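Local atomic coordinates of putative major capsid protein (Cafeteriavirus-dependent mavirus, PDB entry 6G44), a protein that probably builds the capsid shell of the virophage mavirus as a double jelly-roll subunit that assembles into trimers. Residues Y151-A156 and E417-A422. Sequence-based numbering, arbitrary orientation.
Sequences YNKIKA and EAIFGA. With SO4 (sulfate ion), chain P.
Asn152 grips both backbone polar atoms of Phe420, one with its main chain and one with its side chain. Its N donates to Phe420 O almost along the C=O axis (2.8 Å), while Phe420 N points nearly straight (173°) at Asn152 OD1, 2.9 Å away, meeting that oxygen from above the amide plane. The crowded first torsion of Asn152 (chi1 76°) puts CG between its own N and carbonyl carbon, bringing OD1 to Phe420 N, with the amide alongside the phenyl ring and ND2 at the ring's edge, the two planes perpendicular. A water links Asn152 ND2 to Ala418 O. That carbonyl also receives Lys153 NZ at 2.7 Å, so the ammonium, turned by the bend at chi4 (144°), bridges the carbonyls of Lys416 and Ala418. The Lys153 chain crosses Ile419 obliquely, its CD 3.9 Å from Ile419 CG1, and on the other branch Ile419 CG2 packs against Tyr151 CB. Lys155 NZ holds a sulfate, probably from crystallisation, that also binds Lys93 and Thr167 of the second subunit. The contact thus joins the loop between helix 136-142 and strand 183-186 to the loop connecting helix 411-417 with strand 425-428.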
# COMPACT_ATOMS: atom_id res chain seq x y z
N TYR C 151 -14.39 11.08 -9.31
CA TYR C 151 -15.68 11.36 -9.94
C TYR C 151 -16.00 12.86 -9.83
O TYR C 151 -15.39 13.59 -9.06
CB TYR C 151 -16.79 10.48 -9.36
CG TYR C 151 -16.42 9.02 -9.36
CD1 TYR C 151 -16.40 8.28 -10.53
CD2 TYR C 151 -15.99 8.40 -8.21
CE1 TYR C 151 -15.99 6.97 -10.53
CE2 TYR C 151 -15.56 7.08 -8.20
CZ TYR C 151 -15.56 6.38 -9.38
OH TYR C 151 -15.11 5.07 -9.35
N ASN C 152 -17.01 13.28 -10.59
CA ASN C 152 -17.30 14.70 -10.70
C ASN C 152 -18.26 15.23 -9.62
O ASN C 152 -18.60 16.42 -9.66
CB ASN C 152 -17.79 15.02 -12.12
CG ASN C 152 -19.22 14.58 -12.37
OD1 ASN C 152 -19.77 13.72 -11.69
ND2 ASN C 152 -19.81 15.16 -13.41
N LYS C 153 -18.70 14.37 -8.70
CA LYS C 153 -19.50 14.75 -7.55
C LYS C 153 -19.04 13.97 -6.34
O LYS C 153 -18.63 12.80 -6.45
CB LYS C 153 -20.97 14.44 -7.75
CG LYS C 153 -21.66 15.19 -8.86
CD LYS C 153 -23.15 15.00 -8.71
CE LYS C 153 -23.95 15.66 -9.82
NZ LYS C 153 -25.07 14.74 -10.06
N ILE C 154 -19.17 14.60 -5.17
CA ILE C 154 -18.82 13.99 -3.89
C ILE C 154 -20.05 14.08 -3.01
O ILE C 154 -20.68 15.14 -2.93
CB ILE C 154 -17.66 14.77 -3.22
CG1 ILE C 154 -16.38 14.60 -4.02
CG2 ILE C 154 -17.47 14.33 -1.77
CD1 ILE C 154 -15.31 15.65 -3.72
N LYS C 155 -20.43 12.99 -2.36
CA LYS C 155 -21.61 12.96 -1.47
C LYS C 155 -21.28 12.26 -0.18
O LYS C 155 -20.60 11.22 -0.18
CB LYS C 155 -22.77 12.24 -2.14
CG LYS C 155 -23.22 12.86 -3.45
CD LYS C 155 -24.51 12.23 -4.00
CE LYS C 155 -24.37 10.73 -4.27
NZ LYS C 155 -25.60 10.21 -4.94
N ALA C 156 -21.74 12.81 0.94
CA ALA C 156 -21.54 12.16 2.24
C ALA C 156 -22.23 10.81 2.39
O ALA C 156 -21.84 10.03 3.22
CB ALA C 156 -21.95 13.10 3.38
N GLU C 417 -28.98 13.59 -10.96
CA GLU C 417 -28.40 12.57 -10.09
C GLU C 417 -27.21 11.84 -10.70
O GLU C 417 -26.51 11.14 -9.97
CB GLU C 417 -29.48 11.58 -9.67
CG GLU C 417 -30.55 12.28 -8.83
CD GLU C 417 -31.59 11.36 -8.25
OE1 GLU C 417 -31.30 10.16 -8.06
OE2 GLU C 417 -32.71 11.84 -7.98
N ALA C 418 -26.97 11.99 -12.00
CA ALA C 418 -25.90 11.25 -12.66
C ALA C 418 -24.54 11.76 -12.19
O ALA C 418 -24.32 12.98 -12.02
CB ALA C 418 -26.00 11.39 -14.16
N ILE C 419 -23.62 10.81 -12.01
CA ILE C 419 -22.23 11.07 -11.66
C ILE C 419 -21.34 10.45 -12.72
O ILE C 419 -21.58 9.32 -13.13
CB ILE C 419 -21.91 10.48 -10.28
CG1 ILE C 419 -22.75 11.18 -9.22
CG2 ILE C 419 -20.42 10.66 -9.94
CD1 ILE C 419 -22.71 10.54 -7.87
N PHE C 420 -20.31 11.19 -13.10
CA PHE C 420 -19.34 10.78 -14.13
C PHE C 420 -17.93 10.73 -13.61
O PHE C 420 -17.57 11.43 -12.64
CB PHE C 420 -19.41 11.69 -15.36
CG PHE C 420 -20.75 11.65 -16.04
CD1 PHE C 420 -21.79 12.48 -15.62
CD2 PHE C 420 -20.97 10.76 -17.07
CE1 PHE C 420 -23.03 12.39 -16.22
CE2 PHE C 420 -22.22 10.67 -17.67
CZ PHE C 420 -23.24 11.49 -17.25
N GLY C 421 -17.11 9.91 -14.26
CA GLY C 421 -15.68 9.99 -13.98
C GLY C 421 -15.15 11.39 -14.22
O GLY C 421 -15.65 12.13 -15.08
N ALA C 422 -14.12 11.76 -13.46
CA ALA C 422 -13.58 13.12 -13.59
C ALA C 422 -13.01 13.38 -14.98
O ALA C 422 -12.96 14.53 -15.42
CB ALA C 422 -12.51 13.38 -12.54
S SO4 P . -24.54 6.93 -6.03
O1 SO4 P . -25.29 7.96 -6.76
O2 SO4 P . -24.95 5.57 -6.48
O3 SO4 P . -23.07 7.08 -6.21
O4 SO4 P . -24.86 7.15 -4.58
O HOH W 1 -22.74 15.02 -13.23
O HOH W 2 -26.24 11.71 -7.22